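Local coordinates for protein endo-1,4-beta-xylanase (Pseudoalteromonas haloplanktis, PDB 1H12) that hydrolyses beta-1,4 linkages in xylan as a cold-adapted family 8 glycoside hydrolase, and probably acts on related beta-glucans, at residues Gly10-Gly15 / Ala213-Asn218; Met84-Met89 / Ala389-Ser394; Leu183-Ile188 / Ser256-Ser261; Met287-Asp292 / Ser304-Ala309. All blocks are in the same frame, centred on the assembly; numbering follows the deposited sequence.

Contact 1 (Gly10-Gly15 / Ala213-Asn218); sequences GAYSSG and ANNVTN
Tyr-12 reaches across to Asn-214, and the phenol end of its ring makes the contact. Its CB already points at the segment that carries Asn-214. CG lies opposite the backbone N (chi1 -170°), which carries the ring away from that nitrogen and toward Asn-214. Phe-399 packs against the ring edge-to-face. Further out, Tyr-12 CE2 comes 3.5 Å from Asn-214 ND2, and Tyr-12 CZ is 3.6 Å from the same nitrogen. The amide lies obliquely beside the ring, with the two planes 40° apart. At the tip, Tyr-12 OH accepts a hydrogen bond from Asn-214 ND2 at 3.1 Å. The N-H...O angle is 157°, and the oxygen lies close to the amide plane. Tyr-12 OH also packs 3.3 Å from Asn-214 CB.

The protein has the (alpha/alpha)6 barrel fold of family 8. Here the N-terminal helix 11-14 meets helix 206-215, with the C-terminal tail beside them. The tyrosine hydroxyl has a second hydrogen bond, to Asn-401 OD1 in that tail. Asn-215 ND2 bonds to the same OD1 and also to Tyr-211 O. Asn-215 ND2 stays 3.9 Å from Tyr-12 OH, near it without a bond. Asn-215 OD1 takes the backbone N of Asn-402. Backbone hydrogen bonds pair Ala-11 with His-294 and Tyr-12 with Leu-295, and so tie the short helix to the end of helix 283-296.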
loop_
_atom_site.group_PDB
_atom_site.type_symbol
_atom_site.label_atom_id
_atom_site.label_comp_id
_atom_site.label_asym_id
_atom_site.label_seq_id
_atom_site.Cartn_x
_atom_site.Cartn_y
_atom_site.Cartn_z
ATOM N N GLY A 10 20.392 0.537 0.422
ATOM C CA GLY A 10 19.145 1.323 0.376
ATOM C C GLY A 10 19.286 2.775 0.821
ATOM O O GLY A 10 20.208 3.138 1.574
ATOM N N ALA A 11 18.323 3.572 0.418
ATOM C CA ALA A 11 18.219 4.964 0.829
ATOM C C ALA A 11 18.069 5.098 2.338
ATOM O O ALA A 11 18.532 6.107 2.909
ATOM C CB ALA A 11 17.018 5.592 0.138
ATOM N N TYR A 12 17.467 4.148 2.979
ATOM C CA TYR A 12 17.349 4.204 4.466
ATOM C C TYR A 12 18.715 4.205 5.113
ATOM O O TYR A 12 18.900 4.908 6.136
ATOM C CB TYR A 12 16.448 3.065 4.956
ATOM C CG TYR A 12 16.036 3.099 6.386
ATOM C CD1 TYR A 12 15.839 4.277 7.089
ATOM C CD2 TYR A 12 15.782 1.930 7.029
ATOM C CE1 TYR A 12 15.383 4.254 8.428
ATOM C CE2 TYR A 12 15.342 1.900 8.347
ATOM C CZ TYR A 12 15.135 3.068 9.036
ATOM O OH TYR A 12 14.722 2.988 10.357
ATOM N N SER A 13 19.625 3.414 4.558
ATOM C CA SER A 13 20.978 3.414 5.137
ATOM C C SER A 13 21.860 4.516 4.624
ATOM O O SER A 13 22.697 5.039 5.412
ATOM C CB SER A 13 21.627 2.070 4.775
ATOM O OG SER A 13 20.959 0.976 5.364
ATOM N N SER A 14 21.761 4.913 3.377
ATOM C CA SER A 14 22.720 5.888 2.826
ATOM C C SER A 14 22.244 7.291 2.948
ATOM O O SER A 14 23.057 8.204 2.939
ATOM C CB SER A 14 22.937 5.592 1.345
ATOM O OG SER A 14 21.715 5.874 0.662
ATOM N N GLY A 15 20.946 7.485 3.061
ATOM C CA GLY A 15 20.323 8.776 3.006
ATOM C C GLY A 15 20.149 9.319 1.639
ATOM O O GLY A 15 19.659 10.433 1.485
ATOM N N ALA A 213 11.610 -1.917 13.435
ATOM C CA ALA A 213 12.664 -2.423 14.317
ATOM C C ALA A 213 13.531 -1.304 14.875
ATOM O O ALA A 213 13.939 -1.353 16.028
ATOM C CB ALA A 213 13.542 -3.426 13.565
ATOM N N ASN A 214 13.827 -0.309 14.047
ATOM C CA ASN A 214 14.661 0.801 14.454
ATOM C C ASN A 214 13.945 1.865 15.270
ATOM O O ASN A 214 14.561 2.824 15.716
ATOM C CB ASN A 214 15.316 1.435 13.246
ATOM C CG ASN A 214 16.371 0.563 12.628
ATOM O OD1 ASN A 214 16.863 -0.407 13.276
ATOM N ND2 ASN A 214 16.724 0.865 11.403
ATOM N N ASN A 215 12.634 1.718 15.438
ATOM C CA ASN A 215 11.806 2.717 16.110
ATOM C C ASN A 215 11.083 2.210 17.325
ATOM O O ASN A 215 10.296 2.949 17.908
ATOM C CB ASN A 215 10.872 3.390 15.099
ATOM C CG ASN A 215 11.603 4.378 14.246
ATOM O OD1 ASN A 215 11.688 5.562 14.632
ATOM N ND2 ASN A 215 12.192 3.956 13.124
ATOM N N VAL A 216 11.363 0.980 17.742
ATOM C CA VAL A 216 10.834 0.452 19.021
ATOM C C VAL A 216 11.964 0.660 20.075
ATOM O O VAL A 216 13.063 0.810 19.737
ATOM C CB VAL A 216 10.357 -0.980 18.892
ATOM C CG1 VAL A 216 9.136 -1.024 17.998
ATOM C CG2 VAL A 216 11.450 -1.925 18.427
ATOM N N THR A 217 11.615 0.484 21.339
ATOM C CA THR A 217 12.627 0.766 22.379
ATOM C C THR A 217 12.839 -0.358 23.317
ATOM O O THR A 217 13.236 -0.069 24.428
ATOM C CB THR A 217 12.354 1.884 23.307
ATOM O OG1 THR A 217 11.040 1.587 23.853
ATOM C CG2 THR A 217 12.347 3.287 22.544
ATOM N N ASN A 218 12.731 -1.566 22.872
ATOM C CA ASN A 218 13.223 -2.713 23.620
ATOM C C ASN A 218 13.856 -3.708 22.642
ATOM O O ASN A 218 13.427 -3.855 21.503
ATOM C CB ASN A 218 12.151 -3.334 24.492
ATOM C CG ASN A 218 11.006 -4.074 23.683
ATOM O OD1 ASN A 218 11.083 -5.292 23.434
ATOM N ND2 ASN A 218 9.926 -3.334 23.243
#

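Contact 2 (Met84-Met89 / Ala389-Ser394); sequences MTAAVM and AMLHVS
The 2.9 Å bond from Val-393 N to Ala-389 O closes the helical turn that carries Leu-391, whose side chain meets Ala-86 and Met-89. The contact itself is apolar, and one methyl group does all the touching. Leu-391 CD1 lies 3.6 Å from Ala-86 CA and 3.9 Å from Ala-86 CB. It thus presses on the backbone of the facing helix as well as on its side chain. The small alanine lets the methyl come this close. One turn further along, Met-89 CB meets Leu-391 CD1 at 4.1 Å. CB of Leu-391 points toward the other helix, and chi1 -58° with chi2 167° puts CD1 at the front.

In the (alpha/alpha)6 barrel of family 8, this contact joins helix 77-89, early in the chain, to helix 379-392, near its end. All three touching residues are buried. Met-89 meets the leucine only with the root of its side chain. The chain bends at chi2 (-54°) and leads away, and Met-89 packs on Phe-151 of helix 143-160. Leu-391 is also touched by Leu-90 and Asn-396 from loops, while Met-390 of the same turn packs on helix 29-40.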
loop_
_atom_site.group_PDB
_atom_site.type_symbol
_atom_site.label_atom_id
_atom_site.label_comp_id
_atom_site.label_asym_id
_atom_site.label_seq_id
_atom_site.Cartn_x
_atom_site.Cartn_y
_atom_site.Cartn_z
ATOM N N MET A 84 -3.003 9.028 5.260
ATOM C CA MET A 84 -2.113 9.498 6.319
ATOM C C MET A 84 -0.651 9.437 5.898
ATOM O O MET A 84 0.150 10.335 6.196
ATOM C CB MET A 84 -2.323 8.666 7.594
ATOM C CG MET A 84 -3.616 9.008 8.341
ATOM S SD MET A 84 -4.057 7.801 9.589
ATOM C CE MET A 84 -2.575 7.819 10.617
ATOM N N THR A 85 -0.277 8.366 5.222
ATOM C CA THR A 85 1.079 8.200 4.760
ATOM C C THR A 85 1.463 9.317 3.785
ATOM O O THR A 85 2.524 9.917 3.882
ATOM C CB THR A 85 1.269 6.806 4.172
ATOM O OG1 THR A 85 0.997 5.826 5.163
ATOM C CG2 THR A 85 2.686 6.591 3.693
ATOM N N ALA A 86 0.576 9.597 2.837
ATOM C CA ALA A 86 0.841 10.674 1.919
ATOM C C ALA A 86 1.002 11.996 2.634
ATOM O O ALA A 86 1.900 12.802 2.332
ATOM C CB ALA A 86 -0.283 10.755 0.880
ATOM N N ALA A 87 0.108 12.266 3.585
ATOM C CA ALA A 87 0.163 13.530 4.320
ATOM C C ALA A 87 1.484 13.701 5.060
ATOM O O ALA A 87 2.088 14.764 5.027
ATOM C CB ALA A 87 -1.053 13.600 5.264
ATOM N N VAL A 88 1.954 12.660 5.781
ATOM C CA VAL A 88 3.186 12.840 6.552
ATOM C C VAL A 88 4.364 13.068 5.620
ATOM O O VAL A 88 5.267 13.845 5.947
ATOM C CB VAL A 88 3.420 11.736 7.582
ATOM C CG1 VAL A 88 3.756 10.386 6.985
ATOM C CG2 VAL A 88 4.497 12.146 8.574
ATOM N N MET A 89 4.394 12.435 4.458
ATOM C CA MET A 89 5.511 12.629 3.543
ATOM C C MET A 89 5.602 14.064 3.031
ATOM O O MET A 89 6.702 14.535 2.707
ATOM C CB MET A 89 5.437 11.669 2.365
ATOM C CG MET A 89 5.598 10.186 2.744
ATOM S SD MET A 89 7.103 9.882 3.699
ATOM C CE MET A 89 6.690 8.281 4.320
ATOM N N ALA A 389 2.325 6.696 -5.614
ATOM C CA ALA A 389 3.348 6.575 -6.639
ATOM C C ALA A 389 4.037 7.939 -6.907
ATOM O O ALA A 389 5.238 7.999 -7.121
ATOM C CB ALA A 389 2.749 6.055 -7.908
ATOM N N MET A 390 3.245 9.021 -6.921
ATOM C CA MET A 390 3.821 10.323 -7.113
ATOM C C MET A 390 4.890 10.619 -6.080
ATOM O O MET A 390 5.925 11.227 -6.406
ATOM C CB MET A 390 2.750 11.427 -7.130
ATOM C CG MET A 390 2.043 11.605 -8.454
ATOM S SD MET A 390 3.140 11.989 -9.830
ATOM C CE MET A 390 3.810 13.104 -9.221
ATOM N N LEU A 391 4.677 10.220 -4.818
ATOM C CA LEU A 391 5.661 10.352 -3.798
ATOM C C LEU A 391 6.894 9.464 -4.058
ATOM O O LEU A 391 8.055 9.922 -3.950
ATOM C CB LEU A 391 5.071 10.049 -2.411
ATOM C CG LEU A 391 3.913 10.934 -2.047
ATOM C CD1 LEU A 391 3.201 10.348 -0.834
ATOM C CD2 LEU A 391 4.376 12.358 -1.751
ATOM N N HIS A 392 6.657 8.207 -4.401
ATOM C CA HIS A 392 7.720 7.278 -4.626
ATOM C C HIS A 392 8.637 7.621 -5.770
ATOM O O HIS A 392 9.817 7.264 -5.713
ATOM C CB HIS A 392 7.161 5.874 -4.873
ATOM C CG HIS A 392 6.778 5.140 -3.637
ATOM N ND1 HIS A 392 7.705 4.772 -2.700
ATOM C CD2 HIS A 392 5.560 4.692 -3.226
ATOM C CE1 HIS A 392 7.046 4.127 -1.731
ATOM N NE2 HIS A 392 5.746 4.055 -2.024
ATOM N N VAL A 393 8.108 8.239 -6.807
ATOM C CA VAL A 393 8.906 8.497 -8.025
ATOM C C VAL A 393 9.533 9.870 -8.046
ATOM O O VAL A 393 10.218 10.221 -9.008
ATOM C CB VAL A 393 8.099 8.256 -9.325
ATOM C CG1 VAL A 393 7.496 6.880 -9.363
ATOM C CG2 VAL A 393 7.079 9.339 -9.594
ATOM N N SER A 394 9.329 10.654 -6.991
ATOM C CA SER A 394 9.857 12.016 -6.887
ATOM C C SER A 394 10.817 12.157 -5.714
ATOM O O SER A 394 11.163 13.313 -5.348
ATOM C CB SER A 394 8.710 12.970 -6.760
ATOM O OG SER A 394 7.998 12.720 -5.517
#

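Contact 3 (Leu183-Ile188 / Ser256-Ser261); sequences LMENQI and SRLDGS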
loop_
_atom_site.group_PDB
_atom_site.type_symbol
_atom_site.label_atom_id
_atom_site.label_comp_id
_atom_site.label_asym_id
_atom_site.label_seq_id
_atom_site.Cartn_x
_atom_site.Cartn_y
_atom_site.Cartn_z
ATOM N N LEU A 183 -2.497 -9.854 14.313
ATOM C CA LEU A 183 -2.458 -9.856 12.852
ATOM C C LEU A 183 -1.269 -10.592 12.268
ATOM O O LEU A 183 -0.991 -10.438 11.086
ATOM C CB LEU A 183 -2.546 -8.440 12.277
ATOM C CG LEU A 183 -3.703 -7.565 12.812
ATOM C CD1 LEU A 183 -3.618 -6.200 12.211
ATOM C CD2 LEU A 183 -5.030 -8.215 12.524
ATOM N N MET A 184 -0.596 -11.421 13.059
ATOM C CA MET A 184 0.585 -12.157 12.644
ATOM C C MET A 184 0.400 -13.653 12.899
ATOM O O MET A 184 -0.210 -14.072 13.891
ATOM C CB MET A 184 1.853 -11.683 13.372
ATOM C CG MET A 184 2.345 -10.334 12.948
ATOM S SD MET A 184 3.248 -10.585 11.351
ATOM C CE MET A 184 3.780 -8.958 10.956
ATOM N N GLU A 185 0.953 -14.463 12.033
ATOM C CA GLU A 185 1.126 -15.906 12.290
ATOM C C GLU A 185 2.569 -16.234 11.975
ATOM O O GLU A 185 3.035 -16.089 10.862
ATOM C CB GLU A 185 0.229 -16.786 11.457
ATOM C CG GLU A 185 0.350 -18.249 11.901
ATOM C CD GLU A 185 -0.429 -19.235 11.119
ATOM O OE1 GLU A 185 -1.125 -18.950 10.176
ATOM O OE2 GLU A 185 -0.346 -20.441 11.478
ATOM N N ASN A 186 3.299 -16.731 12.973
ATOM C CA ASN A 186 4.701 -17.110 12.734
ATOM C C ASN A 186 5.476 -15.968 12.070
ATOM O O ASN A 186 6.258 -16.214 11.147
ATOM C CB ASN A 186 4.795 -18.416 11.845
ATOM C CG ASN A 186 4.009 -19.659 12.412
ATOM O OD1 ASN A 186 3.823 -19.772 13.652
ATOM N ND2 ASN A 186 3.461 -20.543 11.464
ATOM N N GLN A 187 5.238 -14.710 12.490
ATOM C CA GLN A 187 5.981 -13.558 11.990
ATOM C C GLN A 187 5.695 -13.239 10.519
ATOM O O GLN A 187 6.462 -12.525 9.936
ATOM C CB GLN A 187 7.463 -13.690 12.282
ATOM C CG GLN A 187 7.774 -13.645 13.789
ATOM C CD GLN A 187 9.207 -13.833 14.125
ATOM O OE1 GLN A 187 9.818 -14.750 13.565
ATOM N NE2 GLN A 187 9.820 -12.916 14.825
ATOM N N ILE A 188 4.574 -13.720 10.006
ATOM C CA ILE A 188 4.087 -13.376 8.681
ATOM C C ILE A 188 2.711 -12.729 8.835
ATOM O O ILE A 188 1.801 -13.263 9.487
ATOM C CB ILE A 188 3.990 -14.598 7.774
ATOM C CG1 ILE A 188 5.439 -15.118 7.490
ATOM C CG2 ILE A 188 3.332 -14.239 6.464
ATOM C CD1 ILE A 188 5.499 -16.351 6.776
ATOM N N SER A 256 -1.691 -16.215 -0.843
ATOM C CA SER A 256 -0.611 -17.153 -0.816
ATOM C C SER A 256 -0.588 -17.921 0.486
ATOM O O SER A 256 -0.945 -17.381 1.558
ATOM C CB SER A 256 0.735 -16.382 -0.934
ATOM O OG SER A 256 1.879 -17.213 -0.926
ATOM N N ARG A 257 -0.108 -19.143 0.445
ATOM C CA ARG A 257 0.265 -19.848 1.657
ATOM C C ARG A 257 1.569 -19.299 2.199
ATOM O O ARG A 257 2.255 -18.509 1.542
ATOM C CB ARG A 257 0.380 -21.374 1.372
ATOM C CG ARG A 257 -0.897 -21.919 0.795
ATOM C CD ARG A 257 -2.040 -21.676 1.734
ATOM N NE ARG A 257 -3.275 -22.386 1.366
ATOM C CZ ARG A 257 -4.368 -22.333 2.070
ATOM N NH1 ARG A 257 -4.419 -21.604 3.182
ATOM N NH2 ARG A 257 -5.456 -22.982 1.700
ATOM N N LEU A 258 1.952 -19.719 3.408
ATOM C CA LEU A 258 3.134 -19.160 4.064
ATOM C C LEU A 258 4.431 -19.580 3.442
ATOM O O LEU A 258 5.441 -18.971 3.682
ATOM C CB LEU A 258 3.066 -19.414 5.557
ATOM C CG LEU A 258 1.891 -18.820 6.287
ATOM C CD1 LEU A 258 2.103 -18.911 7.780
ATOM C CD2 LEU A 258 1.473 -17.468 5.913
ATOM N N ASP A 259 4.403 -20.601 2.567
ATOM C CA ASP A 259 5.555 -21.019 1.781
ATOM C C ASP A 259 5.653 -20.282 0.434
ATOM O O ASP A 259 6.524 -20.613 -0.390
ATOM C CB ASP A 259 5.607 -22.519 1.616
ATOM C CG ASP A 259 4.549 -23.035 0.744
ATOM O OD1 ASP A 259 3.625 -22.309 0.287
ATOM O OD2 ASP A 259 4.500 -24.276 0.506
ATOM N N GLY A 260 4.744 -19.360 0.170
ATOM C CA GLY A 260 4.694 -18.613 -1.069
ATOM C C GLY A 260 3.821 -19.208 -2.140
ATOM O O GLY A 260 3.682 -18.609 -3.220
ATOM N N SER A 261 3.233 -20.371 -1.912
ATOM C CA SER A 261 2.424 -21.001 -2.924
ATOM C C SER A 261 1.130 -20.224 -3.144
ATOM O O SER A 261 0.375 -20.014 -2.189
ATOM C CB SER A 261 2.008 -22.433 -2.495
ATOM O OG SER A 261 3.127 -23.258 -2.343
#
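Leu-258 packs against Ile-188, joining two turns. Residues 184-189 form a tight beta hairpin, with a type I' turn from Glu-185 to Ile-188. Asn-186 and Gln-187 at its tip both have positive phi. Residues 257-260 form a type I turn in the long loop after helix 219-243. In this (alpha/alpha)6 barrel enzyme the hairpin follows helix 168-182, and the turn lies in a loop between barrel elements.

The close part is apolar. Ile-188 CG2 meets Leu-258 CD2 at 3.8 Å, and the two side chains run side by side in opposite senses. The longer branch of the isoleucine runs on alongside, so that Ile-188 CD1 reaches Leu-258 CB at 4.1 Å. Thr-199 and His-204 also touch Ile-188.

The other side is looser and more polar. The extended Glu-185 side chain crosses that of Leu-258 at about a right angle, with Glu-185 OE1 4.0 Å from Leu-258 CD1. Asn-186 ND2 comes no nearer than 4.3 Å to Leu-258 CD1, at the exposed tip of the hairpin. Asn-197 links the two turns: its N donates to Glu-185 OE1, while its OD1 and O accept from Leu-258 N and Arg-257 NH1.

The 257-260 turn is braced by its flanking serines. Arg-257 O accepts from Gly-260 N and from Ser-256 OG, the latter in the carbonyl plane on a lone pair. Asp-259, whose CB points away from the hairpin, makes an Asx turn. Asp-259 OD1 accepts Ser-261 N at 3.0 Å and Ser-261 OG at 2.8 Å, both from the same face of the carboxylate.

Contact 4 (Met287-Asp292 / Ser304-Ala309); sequences MNVGLD and SAVNKA
Val-289 meets Val-306 and Ala-305 across two antiparallel helices, and the contact between them is wholly apolar. Val-289 CG1 leads, 3.7 Å from Val-306 CG1. Val-306 has two deposited conformers, and this distance holds for one of them. Val-289 CB is 4.1 Å from Val-306 CG1. The two valine side chains overlap flank to flank, pointing opposite ways. Ala-305 adds a looser touch, with Ala-305 CB 4.5 Å from Val-289 CG1. Val-289 CG1 stands opposite the backbone N of its own residue (chi1 174°), and this turns it to the facing helix.

The polar bonds lie to the side. Asp-292 OD1 is hydrogen-bonded to His-302 NE2, which ties the two helices together near their connection. Asp-292 OD2 makes a salt bridge to Arg-233 NH2, so the carboxylate also reaches helix 219-243. Asn-307 ND2 bonds to Thr-356 OG1.

Helices 283-296 and 300-318 follow each other with only a three-residue link and form a helical hairpin of the (alpha/alpha)6 barrel. Phe-240 of helix 219-243 touches both Val-289 and Ala-305. Met-287 and Leu-291 pack on helix 379-392, and Leu-291 also on helix 206-215.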
loop_
_atom_site.group_PDB
_atom_site.type_symbol
_atom_site.label_atom_id
_atom_site.label_comp_id
_atom_site.label_asym_id
_atom_site.label_seq_id
_atom_site.Cartn_x
_atom_site.Cartn_y
_atom_site.Cartn_z
ATOM N N MET A 287 4.991 -2.920 -6.727
ATOM C CA MET A 287 5.192 -1.610 -6.122
ATOM C C MET A 287 5.988 -1.755 -4.805
ATOM O O MET A 287 6.947 -1.010 -4.580
ATOM C CB MET A 287 3.842 -0.951 -5.861
ATOM C CG MET A 287 3.870 0.399 -5.286
ATOM S SD MET A 287 2.234 1.003 -4.941
ATOM C CE MET A 287 1.550 0.158 -3.772
ATOM N N ASN A 288 5.567 -2.698 -3.972
ATOM C CA ASN A 288 6.244 -2.952 -2.719
ATOM C C ASN A 288 7.667 -3.441 -2.924
ATOM O O ASN A 288 8.555 -3.118 -2.140
ATOM C CB ASN A 288 5.476 -3.968 -1.901
ATOM C CG ASN A 288 4.121 -3.517 -1.451
ATOM O OD1 ASN A 288 3.848 -2.303 -1.340
ATOM N ND2 ASN A 288 3.258 -4.479 -1.139
ATOM N N VAL A 289 7.894 -4.251 -3.953
ATOM C CA VAL A 289 9.247 -4.718 -4.285
ATOM C C VAL A 289 10.124 -3.510 -4.675
ATOM O O VAL A 289 11.268 -3.424 -4.241
ATOM C CB VAL A 289 9.204 -5.802 -5.359
ATOM C CG1 VAL A 289 10.604 -6.183 -5.814
ATOM C CG2 VAL A 289 8.482 -7.032 -4.869
ATOM N N GLY A 290 9.595 -2.612 -5.492
ATOM C CA GLY A 290 10.317 -1.371 -5.829
ATOM C C GLY A 290 10.634 -0.548 -4.581
ATOM O O GLY A 290 11.743 -0.036 -4.419
ATOM N N LEU A 291 9.630 -0.359 -3.714
ATOM C CA LEU A 291 9.821 0.335 -2.474
ATOM C C LEU A 291 10.980 -0.283 -1.679
ATOM O O LEU A 291 11.880 0.406 -1.216
ATOM C CB LEU A 291 8.492 0.344 -1.693
ATOM C CG LEU A 291 8.425 1.033 -0.367
ATOM C CD1 LEU A 291 6.948 1.125 0.046
ATOM C CD2 LEU A 291 9.214 0.383 0.751
ATOM N N ASP A 292 10.929 -1.601 -1.520
ATOM C CA ASP A 292 11.924 -2.292 -0.742
ATOM C C ASP A 292 13.309 -2.136 -1.360
ATOM O O ASP A 292 14.313 -1.917 -0.639
ATOM C CB ASP A 292 11.579 -3.736 -0.547
ATOM C CG ASP A 292 12.419 -4.373 0.533
ATOM O OD1 ASP A 292 13.227 -5.299 0.227
ATOM O OD2 ASP A 292 12.296 -3.948 1.698
ATOM N N SER A 304 14.674 -9.606 -10.580
ATOM C CA SER A 304 14.019 -10.657 -11.333
ATOM C C SER A 304 12.498 -10.546 -11.212
ATOM O O SER A 304 11.763 -10.700 -12.175
ATOM C CB SER A 304 14.527 -12.034 -10.825
ATOM O OG SER A 304 13.891 -13.088 -11.477
ATOM N N ALA A 305 12.006 -10.323 -10.001
ATOM C CA ALA A 305 10.559 -10.228 -9.774
ATOM C C ALA A 305 9.952 -9.151 -10.655
ATOM O O ALA A 305 8.966 -9.398 -11.356
ATOM C CB ALA A 305 10.283 -9.919 -8.302
ATOM N N VAL A 306 10.545 -7.961 -10.600
ATOM C CA VAL A 306 9.966 -6.867 -11.386
ATOM C C VAL A 306 10.211 -7.024 -12.879
ATOM O O VAL A 306 9.286 -6.795 -13.675
ATOM C CB VAL A 306 10.317 -5.475 -10.850
ATOM C CG1 VAL A 306 9.971 -5.419 -9.328
ATOM C CG2 VAL A 306 11.693 -5.056 -11.123
ATOM N N ASN A 307 11.403 -7.386 -13.276
ATOM C CA ASN A 307 11.683 -7.507 -14.689
ATOM C C ASN A 307 10.751 -8.540 -15.332
ATOM O O ASN A 307 10.233 -8.309 -16.432
ATOM C CB ASN A 307 13.146 -7.917 -14.938
ATOM C CG ASN A 307 14.145 -6.823 -14.706
ATOM O OD1 ASN A 307 13.859 -5.614 -14.773
ATOM N ND2 ASN A 307 15.414 -7.242 -14.489
ATOM N N LYS A 308 10.512 -9.666 -14.668
ATOM C CA LYS A 308 9.670 -10.701 -15.249
ATOM C C LYS A 308 8.194 -10.279 -15.217
ATOM O O LYS A 308 7.436 -10.628 -16.159
ATOM C CB LYS A 308 9.885 -12.046 -14.573
ATOM C CG LYS A 308 11.255 -12.632 -14.831
ATOM C CD LYS A 308 11.581 -13.777 -13.834
ATOM C CE LYS A 308 10.704 -14.966 -13.747
ATOM N NZ LYS A 308 10.802 -15.657 -15.109
ATOM N N ALA A 309 7.738 -9.620 -14.163
ATOM C CA ALA A 309 6.324 -9.205 -14.089
ATOM C C ALA A 309 6.030 -8.159 -15.152
ATOM O O ALA A 309 5.029 -8.242 -15.859
ATOM C CB ALA A 309 6.017 -8.695 -12.705
#

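Overall arrangement
Contacts 2 and 4 lie deeper in the (alpha/alpha)6 barrel, and contacts 1 and 3 nearer its outside. Contact 2 joins segments 300 residues apart at their closest ends, so early and late helices lie side by side. Contacts 3 and 4 fall, in that order, within its span. Contact 1 alternates with contacts 2 and 3 along the chain. Contacts 2 and 4, with centres 18 Å apart, are the only two that touch: His-392 CE1 lies 3.5 Å from Leu-291 CD1, between helices 379-392 and 283-296. Contacts 2 and 3 lie on opposite sides of the chain's centre, their centres 28 Å apart. Together they tie early, middle and late chain into one barrel, contact 1 adding the N-terminal helix.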